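PDB 4HKT: inositol 2-dehydrogenase from Sinorhizobium meliloti, which catalyses the NAD+-dependent oxidation of myo-inositol to scyllo-inosose (2-keto-myo-inositol), the first step of myo-inositol degradation to acetyl-CoA. Local coordinates for residues Glu143-Pro157 and Gly221-Thr233. Residues are numbered along the deposited sequence; the frame is centred on the assembly and turned at random.
With EDO (1,2-ethanediol), chain X.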
loop_
_atom_site.group_PDB
_atom_site.type_symbol
_atom_site.label_atom_id
_atom_site.label_comp_id
_atom_site.label_asym_id
_atom_site.label_seq_id
_atom_site.Cartn_x
_atom_site.Cartn_y
_atom_site.Cartn_z
ATOM N N GLU B 143 8.826 11.291 21.967
ATOM C CA GLU B 143 10.157 11.873 21.791
ATOM C C GLU B 143 10.820 11.239 20.560
ATOM O O GLU B 143 10.768 10.030 20.382
ATOM C CB GLU B 143 11.051 11.651 23.020
ATOM C CG GLU B 143 11.034 12.751 24.074
ATOM C CD GLU B 143 11.576 14.072 23.555
ATOM O OE1 GLU B 143 12.809 14.181 23.246
ATOM O OE2 GLU B 143 10.739 14.989 23.428
ATOM N N VAL B 144 11.450 12.051 19.731
ATOM C CA VAL B 144 12.170 11.533 18.550
ATOM C C VAL B 144 13.308 10.659 19.052
ATOM O O VAL B 144 13.951 11.009 20.025
ATOM C CB VAL B 144 12.704 12.677 17.690
ATOM C CG1 VAL B 144 13.690 12.185 16.629
ATOM C CG2 VAL B 144 11.551 13.380 17.029
ATOM N N GLU B 145 13.503 9.494 18.439
ATOM C CA GLU B 145 14.642 8.628 18.766
ATOM C C GLU B 145 15.599 8.369 17.537
ATOM O O GLU B 145 16.801 8.579 17.615
ATOM C CB GLU B 145 14.103 7.310 19.327
ATOM C CG GLU B 145 13.503 7.513 20.722
ATOM C CD GLU B 145 12.790 6.317 21.332
ATOM O OE1 GLU B 145 12.686 5.179 20.751
ATOM O OE2 GLU B 145 12.267 6.582 22.457
HETATM N N MSE B 146 15.054 7.890 16.418
HETATM C CA MSE B 146 15.906 7.418 15.307
HETATM C C MSE B 146 15.263 7.834 14.003
HETATM O O MSE B 146 14.090 7.585 13.789
HETATM C CB MSE B 146 16.043 5.897 15.377
HETATM C CG MSE B 146 16.616 5.483 16.736
HETATM SE SE MSE B 146 16.959 3.568 16.822
HETATM C CE MSE B 146 18.564 3.696 15.701
ATOM N N VAL B 147 16.024 8.499 13.152
ATOM C CA VAL B 147 15.559 9.036 11.874
ATOM C C VAL B 147 16.247 8.249 10.783
ATOM O O VAL B 147 17.433 7.925 10.910
ATOM C CB VAL B 147 15.968 10.521 11.738
ATOM C CG1 VAL B 147 15.718 11.058 10.328
ATOM C CG2 VAL B 147 15.239 11.339 12.780
ATOM N N THR B 148 15.521 7.918 9.724
ATOM C CA THR B 148 16.104 7.285 8.555
ATOM C C THR B 148 15.666 8.063 7.298
ATOM O O THR B 148 14.459 8.380 7.094
ATOM C CB THR B 148 15.710 5.796 8.407
ATOM O OG1 THR B 148 15.841 5.126 9.662
ATOM C CG2 THR B 148 16.627 5.075 7.397
ATOM N N ILE B 149 16.657 8.411 6.506
ATOM C CA ILE B 149 16.490 9.284 5.327
ATOM C C ILE B 149 17.163 8.567 4.185
ATOM O O ILE B 149 18.340 8.230 4.278
ATOM C CB ILE B 149 17.139 10.660 5.530
ATOM C CG1 ILE B 149 16.460 11.437 6.628
ATOM C CG2 ILE B 149 17.128 11.520 4.248
ATOM C CD1 ILE B 149 17.262 12.630 7.087
ATOM N N THR B 150 16.414 8.341 3.110
ATOM C CA THR B 150 16.920 7.737 1.914
ATOM C C THR B 150 16.660 8.644 0.733
ATOM O O THR B 150 15.492 8.994 0.451
ATOM C CB THR B 150 16.238 6.415 1.653
ATOM O OG1 THR B 150 16.442 5.575 2.798
ATOM C CG2 THR B 150 16.831 5.741 0.395
ATOM N N SER B 151 17.730 9.002 0.035
ATOM C CA SER B 151 17.632 9.871 -1.138
ATOM C C SER B 151 18.436 9.245 -2.260
ATOM O O SER B 151 19.568 8.844 -2.041
ATOM C CB SER B 151 18.112 11.295 -0.837
ATOM O OG SER B 151 17.261 11.927 0.130
ATOM N N ARG B 152 17.821 9.111 -3.443
ATOM C CA ARG B 152 18.472 8.516 -4.596
ATOM C C ARG B 152 18.051 9.299 -5.809
ATOM O O ARG B 152 16.848 9.434 -6.069
ATOM C CB ARG B 152 18.112 7.023 -4.776
ATOM C CG ARG B 152 18.480 6.174 -3.554
ATOM C CD ARG B 152 18.132 4.711 -3.665
ATOM N NE ARG B 152 18.528 4.060 -2.427
ATOM C CZ ARG B 152 17.925 3.025 -1.855
ATOM N NH1 ARG B 152 16.896 2.422 -2.399
ATOM N NH2 ARG B 152 18.366 2.584 -0.683
ATOM N N ASP B 153 19.038 9.860 -6.495
ATOM C CA ASP B 153 18.797 10.609 -7.709
ATOM C C ASP B 153 18.533 9.649 -8.876
ATOM O O ASP B 153 18.978 8.482 -8.846
ATOM C CB ASP B 153 20.006 11.495 -8.028
ATOM C CG ASP B 153 20.098 12.714 -7.149
ATOM O OD1 ASP B 153 19.192 12.966 -6.325
ATOM O OD2 ASP B 153 21.114 13.443 -7.272
ATOM N N PRO B 154 17.846 10.144 -9.936
ATOM C CA PRO B 154 17.569 9.269 -11.061
ATOM C C PRO B 154 18.869 8.887 -11.766
ATOM O O PRO B 154 19.024 7.765 -12.211
ATOM C CB PRO B 154 16.629 10.111 -11.945
ATOM C CG PRO B 154 17.008 11.527 -11.637
ATOM C CD PRO B 154 17.369 11.529 -10.177
ATOM N N SER B 155 19.837 9.792 -11.793
ATOM C CA SER B 155 21.105 9.481 -12.428
ATOM C C SER B 155 22.065 10.544 -12.003
ATOM O O SER B 155 21.648 11.551 -11.431
ATOM C CB SER B 155 20.933 9.511 -13.964
ATOM O OG SER B 155 20.478 10.794 -14.312
ATOM N N ALA B 156 23.353 10.321 -12.252
ATOM C CA ALA B 156 24.410 11.200 -11.740
ATOM C C ALA B 156 24.612 12.400 -12.651
ATOM O O ALA B 156 24.409 12.293 -13.838
ATOM C CB ALA B 156 25.724 10.446 -11.665
ATOM N N PRO B 157 25.079 13.520 -12.095
ATOM C CA PRO B 157 25.413 14.625 -12.951
ATOM C C PRO B 157 26.711 14.337 -13.715
ATOM O O PRO B 157 27.419 13.389 -13.394
ATOM C CB PRO B 157 25.565 15.789 -11.983
ATOM C CG PRO B 157 25.981 15.164 -10.692
ATOM C CD PRO B 157 25.444 13.763 -10.682
ATOM N N GLY B 221 21.733 11.698 22.188
ATOM C CA GLY B 221 21.900 10.353 21.667
ATOM C C GLY B 221 21.014 9.957 20.515
ATOM O O GLY B 221 21.157 8.836 19.999
ATOM N N LYS B 222 20.064 10.830 20.149
ATOM C CA LYS B 222 19.209 10.612 18.999
ATOM C C LYS B 222 20.087 10.444 17.753
ATOM O O LYS B 222 21.119 11.101 17.652
ATOM C CB LYS B 222 18.244 11.758 18.765
ATOM C CG LYS B 222 17.330 12.085 19.900
ATOM C CD LYS B 222 16.599 13.396 19.627
ATOM C CE LYS B 222 15.387 13.605 20.548
ATOM N NZ LYS B 222 15.738 14.020 21.910
ATOM N N GLN B 223 19.688 9.525 16.875
ATOM C CA GLN B 223 20.453 9.176 15.686
ATOM C C GLN B 223 19.687 9.307 14.366
ATOM O O GLN B 223 18.502 8.934 14.267
ATOM C CB GLN B 223 20.956 7.763 15.831
ATOM C CG GLN B 223 21.929 7.551 16.992
ATOM C CD GLN B 223 21.840 6.144 17.541
ATOM O OE1 GLN B 223 22.161 5.205 16.851
ATOM N NE2 GLN B 223 21.390 5.997 18.777
ATOM N N ALA B 224 20.400 9.785 13.343
ATOM C CA ALA B 224 19.861 9.901 11.998
ATOM C C ALA B 224 20.792 9.172 11.068
ATOM O O ALA B 224 21.958 9.410 11.072
ATOM C CB ALA B 224 19.736 11.356 11.566
ATOM N N ILE B 225 20.240 8.243 10.315
ATOM C CA ILE B 225 20.956 7.546 9.317
ATOM C C ILE B 225 20.525 8.099 7.972
ATOM O O ILE B 225 19.324 8.260 7.699
ATOM C CB ILE B 225 20.567 6.068 9.347
ATOM C CG1 ILE B 225 20.868 5.439 10.685
ATOM C CG2 ILE B 225 21.330 5.296 8.303
ATOM C CD1 ILE B 225 20.382 3.997 10.792
ATOM N N ILE B 226 21.492 8.342 7.109
ATOM C CA ILE B 226 21.204 8.880 5.796
ATOM C C ILE B 226 21.868 7.945 4.789
ATOM O O ILE B 226 23.045 7.585 4.926
ATOM C CB ILE B 226 21.777 10.279 5.585
ATOM C CG1 ILE B 226 21.115 11.300 6.468
ATOM C CG2 ILE B 226 21.661 10.678 4.108
ATOM C CD1 ILE B 226 22.032 12.484 6.695
ATOM N N SER B 227 21.109 7.579 3.774
ATOM C CA SER B 227 21.595 6.773 2.634
ATOM C C SER B 227 21.416 7.575 1.327
ATOM O O SER B 227 20.328 8.076 1.070
ATOM C CB SER B 227 20.714 5.532 2.565
ATOM O OG SER B 227 21.074 4.649 1.557
ATOM N N ASN B 228 22.458 7.685 0.508
ATOM C CA ASN B 228 22.365 8.411 -0.771
ATOM C C ASN B 228 22.960 7.547 -1.852
ATOM O O ASN B 228 24.029 6.979 -1.650
ATOM C CB ASN B 228 23.231 9.654 -0.786
ATOM C CG ASN B 228 22.668 10.859 -0.068
ATOM O OD1 ASN B 228 23.339 11.901 -0.074
ATOM N ND2 ASN B 228 21.477 10.790 0.489
ATOM N N SER B 229 22.319 7.537 -3.025
ATOM C CA SER B 229 22.863 6.956 -4.240
ATOM C C SER B 229 22.610 7.924 -5.405
ATOM O O SER B 229 21.541 8.541 -5.526
ATOM C CB SER B 229 22.237 5.601 -4.575
ATOM O OG SER B 229 22.727 5.119 -5.859
ATOM N N ARG B 230 23.617 8.075 -6.241
ATOM C CA ARG B 230 23.468 8.921 -7.396
ATOM C C ARG B 230 22.532 8.387 -8.493
ATOM O O ARG B 230 22.223 9.140 -9.409
ATOM C CB ARG B 230 24.834 9.217 -8.013
ATOM C CG ARG B 230 25.623 10.334 -7.344
ATOM C CD ARG B 230 24.875 11.653 -7.333
ATOM N NE ARG B 230 25.745 12.770 -7.038
ATOM C CZ ARG B 230 25.355 14.027 -6.934
ATOM N NH1 ARG B 230 24.084 14.344 -7.127
ATOM N NH2 ARG B 230 26.239 14.977 -6.641
ATOM N N ARG B 231 22.125 7.118 -8.456
ATOM C CA ARG B 231 21.389 6.512 -9.573
ATOM C C ARG B 231 20.395 5.475 -9.090
ATOM O O ARG B 231 20.769 4.508 -8.383
ATOM C CB ARG B 231 22.341 5.820 -10.566
ATOM C CG ARG B 231 21.641 5.231 -11.802
ATOM C CD ARG B 231 21.410 3.718 -11.780
ATOM N NE ARG B 231 22.672 2.940 -11.788
ATOM C CZ ARG B 231 23.188 2.360 -10.700
ATOM N NH1 ARG B 231 22.531 2.464 -9.527
ATOM N NH2 ARG B 231 24.339 1.673 -10.754
ATOM N N ALA B 232 19.124 5.668 -9.485
ATOM C CA ALA B 232 18.040 4.718 -9.238
ATOM C C ALA B 232 17.201 4.633 -10.513
ATOM O O ALA B 232 16.653 5.650 -10.942
ATOM C CB ALA B 232 17.180 5.203 -8.102
ATOM N N THR B 233 17.070 3.445 -11.080
ATOM C CA THR B 233 16.306 3.263 -12.329
ATOM C C THR B 233 14.827 3.610 -12.165
ATOM O O THR B 233 14.180 4.032 -13.122
ATOM C CB THR B 233 16.410 1.842 -12.888
ATOM O OG1 THR B 233 15.968 0.866 -11.920
ATOM C CG2 THR B 233 17.791 1.574 -13.301
HETATM C C1 EDO X . 22.225 17.186 -7.810
HETATM O O1 EDO X . 23.347 17.981 -8.191
HETATM C C2 EDO X . 22.067 17.092 -6.289
HETATM O O2 EDO X . 21.326 15.914 -5.964
HETATM O O HOH W 1 20.973 4.952 -1.094
#
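Val147 of strand 144-152 straddles two residues of its parallel neighbour, strand 223-229: its N donates to Gln223 O (2.8 Å) and its O accepts from Ile225 N. The pattern runs from Gln223 N on Glu145 O to Asp153 N on Ser229 O. Beta-branched Ile149 and Ile226 suit the apolar part of the face packed on helix 168-184, side by side with CD1 of Ile149 4.1 Å from CG1 of Ile226. Farther along, Asn228 ND2 packs against Ser151 CB (3.7 Å) and donates to Ser227 O from above the carbonyl plane. Asp176 of the helix bonds both Ser151 and Asn228, whose OD1 bonds Thr173. On the other face, Arg152 CG packs on Ser229 CB, and one water joins Arg152 NE (2.9 Å) to Ser227 OG. Arg152 NH1 bonds Tyr234 and pairs with Glu241 of a second subunit, whose Ile225 packs on Ile225. Ion pairs close both ends. Lys222, bent at its last torsion (chi4 77°), brings NZ 3.2 Å from Glu143 OE1; NZ also makes a salt bridge with Glu186. Arg230 NH1 meets Asp153 OD2 at 3.1 Å in the guanidinium plane, Pro157 CD lies over one face, and Asp171 takes NH2. Backbone bonding thus fixes the strands' register, leaving one face for the helix and the other for subunit association.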